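Local coordinates for C2 domain protein (Ramazzottius varieornatus, PDB 7DF2) that binds calcium ions at one end of a C2-type beta sandwich, the biological role beyond this calcium binding being unestablished, at residues Val48-Gln53 / Val130-Lys135; Cys68-Ile73 / Asp106-Asp111. One frame throughout, in Å; residues are numbered along the deposited sequence. Where two conformers were deposited one is given.

In the fold
Both contacts join the two sheets of the C2 beta sandwich, and their centres lie about 5 Å apart. Strands 41-51 and 107-119 are neighbours in one sheet, tied by a probable hydrogen bond from Val-108 N to Leu-50 O (2.8 Å); strands 70-77 and 121-136 are neighbours in the other. Contact 2 is nested in the loop closed by contact 1, and Ile-72 touches Leu-50, Val-130 and Ala-132, making the two a continuous core. At the calcium end, Asp-134 and Asp-69 share one calcium ion, and Asp-69 N probably bonds to Asp-134 OD1 (2.8 Å). Arg-49 and Glu-109 instead meet a glucose on the outer face of the first sheet.

Contact 1: residues Val48-Gln53 / Val130-Lys135; sequences VRLDTQ and VRAIDK. With CA (calcium ion), chain D; CA (calcium ion), chain C; GLC (alpha-D-glucopyranose), chain B.
Asp-134 OD2 bridges two calcium ions, at 2.3 Å from the chain C ion and 2.7 Å from the chain D ion. Its partner oxygen, Asp-134 OD1, also binds the chain D ion at 2.5 Å, which makes the carboxylate bidentate there. The carbonyl of Lys-135 supplies another ligand to that ion, Lys-135 O lying 2.4 Å from it. Asp-63 and Asp-136 also serve both ions, while Cys-62 O and Asp-141 complete the protein ligands of the chain C ion. CG anti to the backbone N (chi1 161°) turns the Asp-134 carboxylate toward the two ions. Across the sandwich the contact itself is apolar. Leu-50, deposited in two conformers, uses one methyl for both of its partners here: Leu-50 CD2 lies 4.2 Å from Val-130 CG1 and 4.3 Å from Ala-132 CB. A chi1 of -167°, with CG anti to the backbone N, helps point CD2 at the facing strand; Ile-72 and Tyr-146 also pack against the leucine. Arg-49, one residue earlier on strand 41-51, belongs to the glycan pocket; its NH1 gives a weak, bent hydrogen bond to glucose O4 (3.2 Å), with a salt bridge to Glu-169 as its second partner. Just past the strand, Gln-53 N donates to Asp-51 OD1 from above the carboxylate plane (3.0 Å), forming an Asx turn. No hydrogen bond crosses between the two segments: buried methyls join the sheets, whereas the negative charge of Asp-134, shared between two cations, is probably well compensated and its carboxylate held in a fixed orientation.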
loop_
_atom_site.group_PDB
_atom_site.type_symbol
_atom_site.label_atom_id
_atom_site.label_comp_id
_atom_site.label_asym_id
_atom_site.label_seq_id
_atom_site.Cartn_x
_atom_site.Cartn_y
_atom_site.Cartn_z
ATOM N N VAL A 48 -8.182 2.503 2.354
ATOM C CA VAL A 48 -9.573 2.803 2.663
ATOM C C VAL A 48 -10.380 1.524 2.809
ATOM O O VAL A 48 -11.019 1.283 3.839
ATOM C CB VAL A 48 -10.172 3.719 1.578
ATOM C CG1 VAL A 48 -11.638 4.004 1.881
ATOM C CG2 VAL A 48 -9.340 5.020 1.480
ATOM N N ARG A 49 -10.347 0.676 1.785
ATOM C CA ARG A 49 -11.082 -0.579 1.828
ATOM C C ARG A 49 -10.523 -1.502 0.761
ATOM O O ARG A 49 -9.798 -1.076 -0.141
ATOM C CB ARG A 49 -12.583 -0.351 1.636
ATOM C CG ARG A 49 -12.934 0.260 0.303
ATOM C CD ARG A 49 -14.448 0.430 0.182
ATOM N NE ARG A 49 -14.763 0.903 -1.157
ATOM C CZ ARG A 49 -14.594 2.156 -1.563
ATOM N NH1 ARG A 49 -14.126 3.076 -0.720
ATOM N NH2 ARG A 49 -14.894 2.486 -2.813
ATOM N N LEU A 50 -10.870 -2.781 0.883
ATOM C CA LEU A 50 -10.368 -3.829 0.002
ATOM C C LEU A 50 -11.560 -4.656 -0.446
ATOM O O LEU A 50 -12.286 -5.193 0.397
ATOM C CB LEU A 50 -9.342 -4.692 0.754
ATOM C CG LEU A 50 -8.363 -5.730 0.181
ATOM C CD1 LEU A 50 -8.930 -6.484 -0.957
ATOM C CD2 LEU A 50 -6.995 -5.131 -0.178
ATOM N N ASP A 51 -11.753 -4.769 -1.763
ATOM C CA ASP A 51 -12.811 -5.606 -2.334
ATOM C C ASP A 51 -12.154 -6.881 -2.844
ATOM O O ASP A 51 -11.562 -6.891 -3.922
ATOM C CB ASP A 51 -13.554 -4.872 -3.449
ATOM C CG ASP A 51 -14.732 -5.690 -4.012
ATOM O OD1 ASP A 51 -15.070 -6.766 -3.452
ATOM O OD2 ASP A 51 -15.316 -5.251 -5.019
ATOM N N THR A 52 -12.228 -7.949 -2.045
ATOM C CA THR A 52 -11.702 -9.244 -2.469
ATOM C C THR A 52 -12.621 -9.944 -3.461
ATOM O O THR A 52 -12.198 -10.918 -4.100
ATOM C CB THR A 52 -11.533 -10.180 -1.281
ATOM O OG1 THR A 52 -12.835 -10.530 -0.790
ATOM C CG2 THR A 52 -10.723 -9.530 -0.148
ATOM N N GLN A 53 -13.874 -9.495 -3.561
ATOM C CA GLN A 53 -14.930 -10.192 -4.295
ATOM C C GLN A 53 -15.120 -11.627 -3.813
ATOM O O GLN A 53 -15.720 -12.456 -4.516
ATOM C CB GLN A 53 -14.664 -10.168 -5.805
ATOM C CG GLN A 53 -14.407 -8.773 -6.363
ATOM C CD GLN A 53 -14.323 -8.776 -7.866
ATOM O OE1 GLN A 53 -13.397 -9.352 -8.433
ATOM N NE2 GLN A 53 -15.286 -8.123 -8.527
ATOM N N VAL A 130 0.313 -3.100 -1.339
ATOM C CA VAL A 130 -0.580 -3.813 -0.432
ATOM C C VAL A 130 -0.575 -5.278 -0.832
ATOM O O VAL A 130 -0.599 -5.607 -2.024
ATOM C CB VAL A 130 -2.027 -3.266 -0.469
ATOM C CG1 VAL A 130 -2.959 -4.117 0.400
ATOM C CG2 VAL A 130 -2.077 -1.811 -0.010
ATOM N N ARG A 131 -0.527 -6.157 0.158
ATOM C CA ARG A 131 -0.696 -7.582 -0.097
ATOM C C ARG A 131 -1.814 -8.118 0.784
ATOM O O ARG A 131 -1.853 -7.853 1.993
ATOM C CB ARG A 131 0.601 -8.357 0.149
ATOM C CG ARG A 131 0.424 -9.894 0.057
ATOM C CD ARG A 131 1.794 -10.574 0.163
ATOM N NE ARG A 131 1.712 -12.029 0.164
ATOM C CZ ARG A 131 1.692 -12.775 -0.937
ATOM N NH1 ARG A 131 1.745 -12.205 -2.129
ATOM N NH2 ARG A 131 1.624 -14.096 -0.844
ATOM N N ALA A 132 -2.725 -8.870 0.179
ATOM C CA ALA A 132 -3.820 -9.493 0.904
ATOM C C ALA A 132 -3.757 -10.997 0.700
ATOM O O ALA A 132 -3.631 -11.467 -0.432
ATOM C CB ALA A 132 -5.177 -8.952 0.432
ATOM N N ILE A 133 -3.844 -11.751 1.794
ATOM C CA ILE A 133 -3.936 -13.207 1.716
ATOM C C ILE A 133 -5.114 -13.641 2.571
ATOM O O ILE A 133 -5.538 -12.947 3.497
ATOM C CB ILE A 133 -2.649 -13.947 2.167
ATOM C CG1 ILE A 133 -2.351 -13.675 3.640
ATOM C CG2 ILE A 133 -1.456 -13.511 1.343
ATOM C CD1 ILE A 133 -2.733 -14.801 4.575
ATOM N N ASP A 134 -5.658 -14.800 2.223
ATOM C CA ASP A 134 -6.647 -15.481 3.045
ATOM C C ASP A 134 -5.901 -16.480 3.920
ATOM O O ASP A 134 -5.158 -17.323 3.408
ATOM C CB ASP A 134 -7.674 -16.192 2.159
ATOM C CG ASP A 134 -8.436 -17.276 2.902
ATOM O OD1 ASP A 134 -9.030 -16.959 3.940
ATOM O OD2 ASP A 134 -8.438 -18.446 2.458
ATOM N N LYS A 135 -6.074 -16.375 5.235
ATOM C CA LYS A 135 -5.430 -17.327 6.128
ATOM C C LYS A 135 -6.126 -18.678 6.037
ATOM O O LYS A 135 -7.357 -18.761 6.115
ATOM C CB LYS A 135 -5.462 -16.820 7.567
ATOM C CG LYS A 135 -4.614 -15.592 7.805
ATOM C CD LYS A 135 -4.676 -15.176 9.265
ATOM C CE LYS A 135 -6.102 -14.846 9.674
ATOM N NZ LYS A 135 -6.581 -13.605 9.009
HETATM CA CA CA D . -9.316 -19.213 4.877
HETATM CA CA CA C . -8.612 -20.600 1.572
HETATM C C1 GLC B . -18.529 5.279 3.483
HETATM C C2 GLC B . -18.880 3.925 2.853
HETATM C C3 GLC B . -17.649 3.028 2.674
HETATM C C4 GLC B . -16.463 3.815 2.110
HETATM C C5 GLC B . -16.339 5.178 2.790
HETATM C C6 GLC B . -15.191 5.994 2.211
HETATM O O2 GLC B . -19.874 3.247 3.596
HETATM O O3 GLC B . -17.958 1.953 1.805
HETATM O O4 GLC B . -15.251 3.090 2.249
HETATM O O5 GLC B . -17.562 5.880 2.661
HETATM O O6 GLC B . -14.506 6.602 3.283
HETATM O O HOH W 1 -8.962 -22.856 0.840
HETATM O O HOH W 2 -9.739 -21.055 6.379
#

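Contact 2: residues Cys68-Ile73 / Asp106-Asp111; sequences CDPKII and DVVEID. With CA (calcium ion), chain E; CA (calcium ion), chain D; GLC (alpha-D-glucopyranose), chain B.
Ile-72 and Ile-110 have nearly the same shape, each with CG1 anti to its own carbonyl carbon (chi1 -59° and -63°) and an extended chi2, and this sends both terminal methyls into the gap between the sheets. There Ile-72 CD1 meets Ile-110 CD1 at 3.8 Å, the two side chains crossing at a slant. Val-108, one inward-facing position earlier, divides its methyls: CG1 lies near Ile-72 CD1, while Val-108 CG2 rests 4.2 Å from CG of the Pro-70 ring. The segments of the two strands run 10.6 Å apart at closest approach with 43° between their directions, too far for backbone hydrogen bonds, so side chains bridge the strands. At the loop end the join turns polar, as water 3 accepts from Cys-68 N (3.0 Å) and donates to Asp-106 OD1 (2.8 Å); Cys-68 is also bound to Cys-62 by a disulfide. Asp-69 follows at once and lends OD2 to two calcium ions, 2.3 Å from the chain D ion, with OD1 and OD2 together chelating the chain E ion. On the outer face, Glu-109 grips glucose like a fork: O4 donates to OE1 and O3 to OE2, each at 2.8 Å. Apolar side chains packed between two beta sheets, with aspartates clustered on calcium at one end, are the hallmark of the C2-domain beta sandwich.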
loop_
_atom_site.group_PDB
_atom_site.type_symbol
_atom_site.label_atom_id
_atom_site.label_comp_id
_atom_site.label_asym_id
_atom_site.label_seq_id
_atom_site.Cartn_x
_atom_site.Cartn_y
_atom_site.Cartn_z
ATOM N N CYS A 68 -13.704 -15.107 3.288
ATOM C CA CYS A 68 -12.258 -14.932 3.346
ATOM C C CYS A 68 -11.833 -14.534 4.759
ATOM O O CYS A 68 -12.589 -13.922 5.513
ATOM C CB CYS A 68 -11.766 -13.866 2.356
ATOM S SG CYS A 68 -12.167 -14.088 0.583
ATOM N N ASP A 69 -10.597 -14.885 5.104
ATOM C CA ASP A 69 -9.993 -14.589 6.409
ATOM C C ASP A 69 -8.780 -13.708 6.162
ATOM O O ASP A 69 -7.632 -14.176 6.213
ATOM C CB ASP A 69 -9.622 -15.868 7.149
ATOM C CG ASP A 69 -10.710 -16.888 7.050
ATOM O OD1 ASP A 69 -11.833 -16.549 7.462
ATOM O OD2 ASP A 69 -10.465 -17.987 6.495
ATOM N N PRO A 70 -9.001 -12.428 5.868
ATOM C CA PRO A 70 -7.939 -11.616 5.269
ATOM C C PRO A 70 -6.894 -11.181 6.286
ATOM O O PRO A 70 -7.208 -10.753 7.402
ATOM C CB PRO A 70 -8.693 -10.413 4.699
ATOM C CG PRO A 70 -9.891 -10.292 5.582
ATOM C CD PRO A 70 -10.273 -11.694 5.950
ATOM N N LYS A 71 -5.638 -11.333 5.893
ATOM C CA LYS A 71 -4.525 -10.625 6.504
ATOM C C LYS A 71 -4.033 -9.656 5.443
ATOM O O LYS A 71 -3.642 -10.079 4.347
ATOM C CB LYS A 71 -3.405 -11.572 6.947
ATOM C CG LYS A 71 -2.217 -10.827 7.597
ATOM C CD LYS A 71 -1.197 -11.814 8.190
ATOM C CE LYS A 71 0.001 -11.070 8.787
ATOM N NZ LYS A 71 1.023 -12.002 9.356
ATOM N N ILE A 72 -4.086 -8.365 5.747
ATOM C CA ILE A 72 -3.801 -7.320 4.773
ATOM C C ILE A 72 -2.639 -6.497 5.298
ATOM O O ILE A 72 -2.694 -5.994 6.424
ATOM C CB ILE A 72 -5.044 -6.444 4.520
ATOM C CG1 ILE A 72 -6.186 -7.321 3.997
ATOM C CG2 ILE A 72 -4.720 -5.327 3.525
ATOM C CD1 ILE A 72 -7.551 -6.613 3.893
ATOM N N ILE A 73 -1.587 -6.371 4.495
ATOM C CA ILE A 73 -0.364 -5.691 4.910
ATOM C C ILE A 73 -0.008 -4.634 3.872
ATOM O O ILE A 73 -0.365 -4.747 2.696
ATOM C CB ILE A 73 0.808 -6.686 5.102
ATOM C CG1 ILE A 73 1.211 -7.304 3.759
ATOM C CG2 ILE A 73 0.414 -7.798 6.082
ATOM C CD1 ILE A 73 2.316 -8.352 3.893
ATOM N N ASP A 106 -17.001 -9.555 1.725
ATOM C CA ASP A 106 -16.133 -9.459 0.556
ATOM C C ASP A 106 -15.490 -8.081 0.444
ATOM O O ASP A 106 -14.340 -7.963 0.003
ATOM C CB ASP A 106 -16.918 -9.763 -0.712
ATOM C CG ASP A 106 -17.302 -11.222 -0.827
ATOM O OD1 ASP A 106 -16.867 -12.035 0.022
ATOM O OD2 ASP A 106 -18.040 -11.548 -1.777
ATOM N N VAL A 107 -16.215 -7.029 0.820
ATOM C CA VAL A 107 -15.656 -5.680 0.892
ATOM C C VAL A 107 -15.271 -5.423 2.339
ATOM O O VAL A 107 -16.134 -5.374 3.225
ATOM C CB VAL A 107 -16.637 -4.618 0.385
ATOM C CG1 VAL A 107 -16.033 -3.216 0.579
ATOM C CG2 VAL A 107 -16.953 -4.852 -1.080
ATOM N N VAL A 108 -13.970 -5.278 2.577
ATOM C CA VAL A 108 -13.423 -5.088 3.913
ATOM C C VAL A 108 -13.172 -3.599 4.100
ATOM O O VAL A 108 -12.324 -3.023 3.413
ATOM C CB VAL A 108 -12.124 -5.887 4.111
ATOM C CG1 VAL A 108 -11.612 -5.719 5.536
ATOM C CG2 VAL A 108 -12.310 -7.367 3.760
ATOM N N GLU A 109 -13.891 -2.979 5.031
ATOM C CA GLU A 109 -13.648 -1.580 5.371
ATOM C C GLU A 109 -12.468 -1.494 6.322
ATOM O O GLU A 109 -12.449 -2.176 7.347
ATOM C CB GLU A 109 -14.892 -0.968 6.002
ATOM C CG GLU A 109 -16.100 -1.026 5.075
ATOM C CD GLU A 109 -16.002 -0.021 3.944
ATOM O OE1 GLU A 109 -15.250 0.971 4.081
ATOM O OE2 GLU A 109 -16.679 -0.214 2.915
ATOM N N ILE A 110 -11.487 -0.654 5.983
ATOM C CA ILE A 110 -10.189 -0.705 6.653
ATOM C C ILE A 110 -9.857 0.627 7.314
ATOM O O ILE A 110 -9.700 0.686 8.536
ATOM C CB ILE A 110 -9.085 -1.119 5.658
ATOM C CG1 ILE A 110 -9.358 -2.536 5.124
ATOM C CG2 ILE A 110 -7.707 -1.093 6.306
ATOM C CD1 ILE A 110 -8.506 -2.895 3.960
ATOM N N ASP A 111 -9.727 1.685 6.511
ATOM C CA ASP A 111 -9.346 3.042 6.951
ATOM C C ASP A 111 -8.223 3.036 7.984
ATOM O O ASP A 111 -8.337 3.604 9.073
ATOM C CB ASP A 111 -10.547 3.839 7.479
ATOM C CG ASP A 111 -10.220 5.350 7.640
ATOM O OD1 ASP A 111 -9.351 5.846 6.885
ATOM O OD2 ASP A 111 -10.813 6.053 8.512
HETATM CA CA CA E . -12.975 -18.463 6.238
HETATM CA CA CA D . -9.316 -19.213 4.877
HETATM C C1 GLC B . -18.529 5.279 3.483
HETATM C C2 GLC B . -18.880 3.925 2.853
HETATM C C3 GLC B . -17.649 3.028 2.674
HETATM C C4 GLC B . -16.463 3.815 2.110
HETATM C C5 GLC B . -16.339 5.178 2.790
HETATM C C6 GLC B . -15.191 5.994 2.211
HETATM O O2 GLC B . -19.874 3.247 3.596
HETATM O O3 GLC B . -17.958 1.953 1.805
HETATM O O4 GLC B . -15.251 3.090 2.249
HETATM O O5 GLC B . -17.562 5.880 2.661
HETATM O O6 GLC B . -14.506 6.602 3.283
HETATM O O HOH W 3 -15.073 -12.668 2.112
HETATM O O HOH W 2 -9.739 -21.055 6.379
HETATM O O HOH W 4 -12.500 -19.758 8.263
#